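Local coordinates for lipoprotein (PDB 7ADK) that probably cleaves proteins as a surface-attached mycoplasma peptidase of the chymotrypsin-like (PA clan) type, likely with a serine nucleophile, at residues A284-I297 with K416-I428. Numbering follows the deposited sequence.
Sequences ARTLPNEEYKTSAI and KTFQISESGTMWI
Lys293 crosses Gln419 at about a right angle. CB passes the carbonyl oxygen of Ile420, and CG comes closer to it, 3.3 Å from Ile420 O, with Ser421 OG nearby. CD and CE then run past Gln419 OE1, CE also meeting Gln419 CB. An extended chain beyond CG (chi2 180°) carries NZ to Gln419 OE1 at 2.8 Å, in the amide plane and on a lone pair; a weak hydrogen bond joins the same NZ to Tyr660.

Strands 289-293 and 421-425 run antiparallel, their axes 163° apart. In the hydrogen-bonded pair Tyr292-Glu422, Tyr292 N gives Glu422 O a nearly straight bond (2.9 Å, 173°). At the next hydrogen-bonded pair, Glu290-Gly424, Glu290 O takes two donors: Gly424 N at 3.1 Å and Ser423 OG at 2.8 Å, the hydroxyl coming from above the carbonyl plane.

Glu290 projects from the face that carries Tyr292, and its side chain crosses that of Met426 at about a right angle. The carboxylate lies across the thioether, with OE1 3.2 Å from Met426 SD, and Tyr292 OH donates weakly to the same oxygen. Toward the start of the segment, Pro288 CG meets Met426 CE, while Leu287 CD2 reaches Ile428 CD1 at 3.9 Å. Phe445 of strand 442-447 touches both Pro288 and Met426.

Strand 461-467 pairs with the other edge of 289-293, which is therefore an inner strand of an antiparallel sheet. Seven of the nine hydrogen bonds across the contact join backbone atoms, one of them weak, which implies a junction secured chiefly by backbone bonding, with apolar packing toward Ile428 and the amine-amide bond of Lys293 at the other end.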
ATOM      1  N   ALA B 284      -3.614  -5.316  21.366  1.00 63.61           N
ATOM      2  CA  ALA B 284      -3.575  -5.298  22.823  1.00 63.61           C
ATOM      3  C   ALA B 284      -2.201  -5.301  23.510  1.00 63.61           C
ATOM      4  O   ALA B 284      -2.079  -4.620  24.512  1.00 63.61           O
ATOM      5  CB  ALA B 284      -4.539  -6.303  23.424  1.00 63.61           C
ATOM      6  N   ARG B 285      -1.189  -6.023  23.036  1.00 63.10           N
ATOM      7  CA  ARG B 285       0.032  -6.267  23.812  1.00 63.10           C
ATOM      8  C   ARG B 285       1.257  -5.597  23.220  1.00 63.10           C
ATOM      9  O   ARG B 285       1.898  -4.802  23.901  1.00 63.10           O
ATOM     10  CB  ARG B 285       0.261  -7.769  24.038  1.00 63.10           C
ATOM     11  CG  ARG B 285      -0.928  -8.517  24.635  1.00 63.10           C
ATOM     12  CD  ARG B 285      -1.313  -8.128  26.050  1.00 63.10           C
ATOM     13  NE  ARG B 285      -2.493  -8.910  26.458  1.00 63.10           N
ATOM     14  CZ  ARG B 285      -3.748  -8.501  26.436  1.00 63.10           C
ATOM     15  NH1 ARG B 285      -4.099  -7.272  26.651  1.00 63.10           N
ATOM     16  NH2 ARG B 285      -4.706  -9.331  26.175  1.00 63.10           N
ATOM     17  N   THR B 286       1.591  -5.863  21.967  1.00 60.59           N
ATOM     18  CA  THR B 286       2.670  -5.152  21.255  1.00 60.59           C
ATOM     19  C   THR B 286       2.156  -3.826  20.754  1.00 60.59           C
ATOM     20  O   THR B 286       2.234  -3.492  19.575  1.00 60.59           O
ATOM     21  CB  THR B 286       3.329  -5.948  20.141  1.00 60.59           C
ATOM     22  OG1 THR B 286       3.590  -7.219  20.663  1.00 60.59           O
ATOM     23  CG2 THR B 286       4.658  -5.305  19.744  1.00 60.59           C
ATOM     24  N   LEU B 287       1.485  -3.133  21.666  1.00 60.11           N
ATOM     25  CA  LEU B 287       0.497  -2.155  21.317  1.00 60.11           C
ATOM     26  C   LEU B 287       1.150  -1.042  20.503  1.00 60.11           C
ATOM     27  O   LEU B 287       0.705  -0.847  19.367  1.00 60.11           O
ATOM     28  CB  LEU B 287      -0.403  -1.800  22.542  1.00 60.11           C
ATOM     29  CG  LEU B 287       0.097  -0.965  23.740  1.00 60.11           C
ATOM     30  CD1 LEU B 287      -0.087   0.533  23.519  1.00 60.11           C
ATOM     31  CD2 LEU B 287      -0.711  -1.288  24.982  1.00 60.11           C
ATOM     32  N   PRO B 288       2.202  -0.347  20.974  1.00 55.93           N
ATOM     33  CA  PRO B 288       2.506   0.928  20.418  1.00 55.93           C
ATOM     34  C   PRO B 288       3.632   0.893  19.391  1.00 55.93           C
ATOM     35  O   PRO B 288       4.775   0.512  19.662  1.00 55.93           O
ATOM     36  CB  PRO B 288       2.848   1.798  21.613  1.00 55.93           C
ATOM     37  CG  PRO B 288       3.303   0.848  22.708  1.00 55.93           C
ATOM     38  CD  PRO B 288       3.083  -0.540  22.106  1.00 55.93           C
ATOM     39  N   ASN B 289       3.281   1.334  18.199  1.00 54.99           N
ATOM     40  CA  ASN B 289       4.208   1.974  17.304  1.00 54.99           C
ATOM     41  C   ASN B 289       4.458   3.313  18.010  1.00 54.99           C
ATOM     42  O   ASN B 289       3.506   4.042  18.280  1.00 54.99           O
ATOM     43  CB  ASN B 289       3.475   2.164  15.978  1.00 54.99           C
ATOM     44  CG  ASN B 289       4.238   2.940  14.933  1.00 54.99           C
ATOM     45  OD1 ASN B 289       5.410   3.232  15.051  1.00 54.99           O
ATOM     46  ND2 ASN B 289       3.586   3.281  13.855  1.00 54.99           N
ATOM     47  N   GLU B 290       5.683   3.601  18.419  1.00 56.92           N
ATOM     48  CA  GLU B 290       5.975   4.797  19.219  1.00 56.92           C
ATOM     49  C   GLU B 290       6.913   5.761  18.509  1.00 56.92           C
ATOM     50  O   GLU B 290       7.782   5.349  17.735  1.00 56.92           O
ATOM     51  CB  GLU B 290       6.454   4.419  20.631  1.00 56.92           C
ATOM     52  CG  GLU B 290       7.727   3.557  20.613  1.00 56.92           C
ATOM     53  CD  GLU B 290       8.642   3.744  21.830  1.00 56.92           C
ATOM     54  OE1 GLU B 290       8.263   4.456  22.793  1.00 56.92           O
ATOM     55  OE2 GLU B 290       9.767   3.189  21.802  1.00 56.92           O
ATOM     56  N   GLU B 291       6.735   7.048  18.805  1.00 57.32           N
ATOM     57  CA  GLU B 291       7.492   8.173  18.269  1.00 57.32           C
ATOM     58  C   GLU B 291       7.975   9.075  19.411  1.00 57.32           C
ATOM     59  O   GLU B 291       7.202   9.414  20.305  1.00 57.32           O
ATOM     60  CB  GLU B 291       6.642   9.002  17.287  1.00 57.32           C
ATOM     61  CG  GLU B 291       6.080   8.264  16.053  1.00 57.32           C
ATOM     62  CD  GLU B 291       4.554   8.004  16.107  1.00 57.32           C
ATOM     63  OE1 GLU B 291       4.065   7.367  17.061  1.00 57.32           O
ATOM     64  OE2 GLU B 291       3.830   8.428  15.172  1.00 57.32           O
ATOM     65  N   TYR B 292       9.230   9.518  19.351  1.00 62.96           N
ATOM     66  CA  TYR B 292       9.776  10.590  20.180  1.00 62.96           C
ATOM     67  C   TYR B 292      10.266  11.732  19.287  1.00 62.96           C
ATOM     68  O   TYR B 292      11.143  11.505  18.461  1.00 62.96           O
ATOM     69  CB  TYR B 292      10.945  10.068  21.018  1.00 62.96           C
ATOM     70  CG  TYR B 292      10.601   8.958  21.979  1.00 62.96           C
ATOM     71  CD1 TYR B 292       9.756   9.239  23.055  1.00 62.96           C
ATOM     72  CD2 TYR B 292      11.098   7.652  21.786  1.00 62.96           C
ATOM     73  CE1 TYR B 292       9.418   8.250  23.980  1.00 62.96           C
ATOM     74  CE2 TYR B 292      10.716   6.641  22.695  1.00 62.96           C
ATOM     75  CZ  TYR B 292       9.881   6.937  23.786  1.00 62.96           C
ATOM     76  OH  TYR B 292       9.444   5.960  24.608  1.00 62.96           O
ATOM     77  N   LYS B 293       9.723  12.940  19.439  1.00 67.61           N
ATOM     78  CA  LYS B 293      10.048  14.073  18.568  1.00 67.61           C
ATOM     79  C   LYS B 293      10.929  15.083  19.302  1.00 67.61           C
ATOM     80  O   LYS B 293      10.602  15.510  20.407  1.00 67.61           O
ATOM     81  CB  LYS B 293       8.740  14.656  18.008  1.00 67.61           C
ATOM     82  CG  LYS B 293       8.908  15.080  16.544  1.00 67.61           C
ATOM     83  CD  LYS B 293       7.616  15.661  15.945  1.00 67.61           C
ATOM     84  CE  LYS B 293       7.736  15.825  14.418  1.00 67.61           C
ATOM     85  NZ  LYS B 293       6.722  16.763  13.867  1.00 67.61           N
ATOM     86  N   THR B 294      12.068  15.444  18.723  1.00 77.13           N
ATOM     87  CA  THR B 294      13.137  16.235  19.374  1.00 77.13           C
ATOM     88  C   THR B 294      13.191  17.707  18.956  1.00 77.13           C
ATOM     89  O   THR B 294      13.854  18.496  19.620  1.00 77.13           O
ATOM     90  CB  THR B 294      14.511  15.600  19.105  1.00 77.13           C
ATOM     91  OG1 THR B 294      14.651  15.377  17.731  1.00 77.13           O
ATOM     92  CG2 THR B 294      14.682  14.287  19.835  1.00 77.13           C
ATOM     93  N   SER B 295      12.488  18.111  17.895  1.00 84.00           N
ATOM     94  CA  SER B 295      12.538  19.476  17.320  1.00 84.00           C
ATOM     95  C   SER B 295      13.917  19.949  16.830  1.00 84.00           C
ATOM     96  O   SER B 295      14.252  21.124  16.951  1.00 84.00           O
ATOM     97  CB  SER B 295      11.865  20.515  18.223  1.00 84.00           C
ATOM     98  OG  SER B 295      11.622  21.722  17.536  1.00 84.00           O
ATOM     99  N   ALA B 296      14.703  19.044  16.258  1.00 90.38           N
ATOM    100  CA  ALA B 296      16.004  19.282  15.651  1.00 90.38           C
ATOM    101  C   ALA B 296      16.223  18.318  14.470  1.00 90.38           C
ATOM    102  O   ALA B 296      15.315  17.574  14.115  1.00 90.38           O
ATOM    103  CB  ALA B 296      17.039  19.133  16.745  1.00 90.38           C
ATOM    104  N   ILE B 297      17.417  18.292  13.879  1.00110.07           N
ATOM    105  CA  ILE B 297      17.848  17.307  12.859  1.00110.07           C
ATOM    106  C   ILE B 297      19.318  16.864  13.038  1.00110.07           C
ATOM    107  O   ILE B 297      19.667  15.714  12.791  1.00110.07           O
ATOM    108  CB  ILE B 297      17.677  17.903  11.422  1.00110.07           C
ATOM    109  CG1 ILE B 297      16.207  18.197  11.053  1.00110.07           C
ATOM    110  CG2 ILE B 297      18.322  17.030  10.333  1.00110.07           C
ATOM    111  CD1 ILE B 297      15.979  18.757   9.650  1.00110.07           C
ATOM    112  N   LYS B 416      14.509  26.400  15.899  1.00108.15           N
ATOM    113  CA  LYS B 416      13.459  25.409  16.179  1.00108.15           C
ATOM    114  C   LYS B 416      12.441  25.318  15.033  1.00108.15           C
ATOM    115  O   LYS B 416      11.233  25.437  15.220  1.00108.15           O
ATOM    116  CB  LYS B 416      12.851  25.675  17.563  1.00108.15           C
ATOM    117  CG  LYS B 416      13.926  25.683  18.657  1.00108.15           C
ATOM    118  CD  LYS B 416      13.346  25.873  20.051  1.00108.15           C
ATOM    119  CE  LYS B 416      14.430  26.055  21.107  1.00108.15           C
ATOM    120  NZ  LYS B 416      15.289  24.904  21.279  1.00108.15           N
ATOM    121  N   THR B 417      12.973  25.195  13.823  1.00101.21           N
ATOM    122  CA  THR B 417      12.248  25.272  12.551  1.00101.21           C
ATOM    123  C   THR B 417      11.676  23.920  12.129  1.00101.21           C
ATOM    124  O   THR B 417      10.458  23.755  12.072  1.00101.21           O
ATOM    125  CB  THR B 417      13.157  25.881  11.476  1.00101.21           C
ATOM    126  OG1 THR B 417      13.387  27.227  11.804  1.00101.21           O
ATOM    127  CG2 THR B 417      12.582  25.868  10.076  1.00101.21           C
ATOM    128  N   PHE B 418      12.548  22.950  11.849  1.00 92.83           N
ATOM    129  CA  PHE B 418      12.198  21.574  11.501  1.00 92.83           C
ATOM    130  C   PHE B 418      12.167  20.672  12.735  1.00 92.83           C
ATOM    131  O   PHE B 418      12.691  21.012  13.794  1.00 92.83           O
ATOM    132  CB  PHE B 418      13.183  21.024  10.467  1.00 92.83           C
ATOM    133  CG  PHE B 418      13.301  21.820   9.188  1.00 92.83           C
ATOM    134  CD1 PHE B 418      14.539  22.299   8.758  1.00 92.83           C
ATOM    135  CD2 PHE B 418      12.168  22.072   8.411  1.00 92.83           C
ATOM    136  CE1 PHE B 418      14.644  23.039   7.575  1.00 92.83           C
ATOM    137  CE2 PHE B 418      12.270  22.818   7.231  1.00 92.83           C
ATOM    138  CZ  PHE B 418      13.508  23.307   6.817  1.00 92.83           C
ATOM    139  N   GLN B 419      11.556  19.497  12.574  1.00 84.15           N
ATOM    140  CA  GLN B 419      11.445  18.458  13.594  1.00 84.15           C
ATOM    141  C   GLN B 419      11.745  17.071  13.006  1.00 84.15           C
ATOM    142  O   GLN B 419      11.376  16.783  11.869  1.00 84.15           O
ATOM    143  CB  GLN B 419      10.044  18.489  14.224  1.00 84.15           C
ATOM    144  CG  GLN B 419       9.586  19.872  14.712  1.00 84.15           C
ATOM    145  CD  GLN B 419       8.361  19.810  15.615  1.00 84.15           C
ATOM    146  OE1 GLN B 419       7.444  19.030  15.411  1.00 84.15           O
ATOM    147  NE2 GLN B 419       8.291  20.627  16.639  1.00 84.15           N
ATOM    148  N   ILE B 420      12.362  16.190  13.797  1.00 79.92           N
ATOM    149  CA  ILE B 420      12.658  14.802  13.433  1.00 79.92           C
ATOM    150  C   ILE B 420      12.215  13.849  14.548  1.00 79.92           C
ATOM    151  O   ILE B 420      12.027  14.258  15.697  1.00 79.92           O
ATOM    152  CB  ILE B 420      14.143  14.668  13.013  1.00 79.92           C
ATOM    153  CG1 ILE B 420      14.312  13.619  11.910  1.00 79.92           C
ATOM    154  CG2 ILE B 420      15.071  14.389  14.197  1.00 79.92           C
ATOM    155  CD1 ILE B 420      15.587  13.754  11.108  1.00 79.92           C
ATOM    156  N   SER B 421      11.940  12.591  14.186  1.00 74.92           N
ATOM    157  CA  SER B 421      11.443  11.553  15.104  1.00 74.92           C
ATOM    158  C   SER B 421      12.431  10.398  15.251  1.00 74.92           C
ATOM    159  O   SER B 421      12.831   9.784  14.260  1.00 74.92           O
ATOM    160  CB  SER B 421      10.100  10.965  14.647  1.00 74.92           C
ATOM    161  OG  SER B 421       9.135  11.964  14.394  1.00 74.92           O
ATOM    162  N   GLU B 422      12.757  10.010  16.479  1.00 67.25           N
ATOM    163  CA  GLU B 422      13.098   8.614  16.738  1.00 67.25           C
ATOM    164  C   GLU B 422      11.789   7.808  16.731  1.00 67.25           C
ATOM    165  O   GLU B 422      10.808   8.244  17.336  1.00 67.25           O
ATOM    166  CB  GLU B 422      13.846   8.475  18.065  1.00 67.25           C
ATOM    167  CG  GLU B 422      14.193   7.013  18.412  1.00 67.25           C
ATOM    168  CD  GLU B 422      14.939   6.274  17.303  1.00 67.25           C
ATOM    169  OE1 GLU B 422      15.926   6.833  16.794  1.00 67.25           O
ATOM    170  OE2 GLU B 422      14.495   5.165  16.915  1.00 67.25           O
ATOM    171  N   SER B 423      11.717   6.668  16.046  1.00 57.55           N
ATOM    172  CA  SER B 423      10.531   5.814  16.086  1.00 57.55           C
ATOM    173  C   SER B 423      10.869   4.331  16.006  1.00 57.55           C
ATOM    174  O   SER B 423      11.729   3.893  15.238  1.00 57.55           O
ATOM    175  CB  SER B 423       9.538   6.220  15.005  1.00 57.55           C
ATOM    176  OG  SER B 423       8.416   5.365  15.053  1.00 57.55           O
ATOM    177  N   GLY B 424      10.158   3.537  16.796  1.00 54.23           N
ATOM    178  CA  GLY B 424      10.446   2.121  16.998  1.00 54.23           C
ATOM    179  C   GLY B 424       9.207   1.355  17.417  1.00 54.23           C
ATOM    180  O   GLY B 424       8.092   1.680  16.994  1.00 54.23           O
ATOM    181  N   THR B 425       9.361   0.283  18.180  1.00 52.11           N
ATOM    182  CA  THR B 425       8.213  -0.472  18.662  1.00 52.11           C
ATOM    183  C   THR B 425       8.435  -0.966  20.092  1.00 52.11           C
ATOM    184  O   THR B 425       9.572  -1.123  20.550  1.00 52.11           O
ATOM    185  CB  THR B 425       7.898  -1.626  17.705  1.00 52.11           C
ATOM    186  OG1 THR B 425       7.682  -1.112  16.416  1.00 52.11           O
ATOM    187  CG2 THR B 425       6.620  -2.375  18.063  1.00 52.11           C
ATOM    188  N   MET B 426       7.350  -1.175  20.819  1.00 55.15           N
ATOM    189  CA  MET B 426       7.340  -1.696  22.179  1.00 55.15           C
ATOM    190  C   MET B 426       6.228  -2.720  22.382  1.00 55.15           C
ATOM    191  O   MET B 426       5.263  -2.775  21.627  1.00 55.15           O
ATOM    192  CB  MET B 426       7.125  -0.600  23.235  1.00 55.15           C
ATOM    193  CG  MET B 426       7.892   0.687  23.024  1.00 55.15           C
ATOM    194  SD  MET B 426       8.119   1.698  24.497  1.00 55.15           S
ATOM    195  CE  MET B 426       6.471   2.433  24.728  1.00 55.15           C
ATOM    196  N   TRP B 427       6.332  -3.493  23.447  1.00 52.94           N
ATOM    197  CA  TRP B 427       5.213  -4.216  24.024  1.00 52.94           C
ATOM    198  C   TRP B 427       5.028  -3.859  25.482  1.00 52.94           C
ATOM    199  O   TRP B 427       5.979  -3.536  26.195  1.00 52.94           O
ATOM    200  CB  TRP B 427       5.397  -5.720  23.864  1.00 52.94           C
ATOM    201  CG  TRP B 427       6.561  -6.293  24.602  1.00 52.94           C
ATOM    202  CD1 TRP B 427       6.504  -6.887  25.812  1.00 52.94           C
ATOM    203  CD2 TRP B 427       7.965  -6.303  24.215  1.00 52.94           C
ATOM    204  NE1 TRP B 427       7.762  -7.245  26.215  1.00 52.94           N
ATOM    205  CE2 TRP B 427       8.705  -6.926  25.268  1.00 52.94           C
ATOM    206  CE3 TRP B 427       8.678  -5.864  23.093  1.00 52.94           C
ATOM    207  CZ2 TRP B 427      10.085  -7.092  25.239  1.00 52.94           C
ATOM    208  CZ3 TRP B 427      10.069  -6.049  23.044  1.00 52.94           C
ATOM    209  CH2 TRP B 427      10.771  -6.657  24.104  1.00 52.94           C
ATOM    210  N   ILE B 428       3.789  -3.885  25.931  1.00 55.59           N
ATOM    211  CA  ILE B 428       3.437  -3.790  27.341  1.00 55.59           C
ATOM    212  C   ILE B 428       3.906  -5.082  28.031  1.00 55.59           C
ATOM    213  O   ILE B 428       3.546  -6.180  27.606  1.00 55.59           O
ATOM    214  CB  ILE B 428       1.926  -3.486  27.448  1.00 55.59           C
ATOM    215  CG1 ILE B 428       1.564  -2.813  28.772  1.00 55.59           C
ATOM    216  CG2 ILE B 428       1.007  -4.686  27.172  1.00 55.59           C
ATOM    217  CD1 ILE B 428       0.211  -2.095  28.647  1.00 55.59           C
TER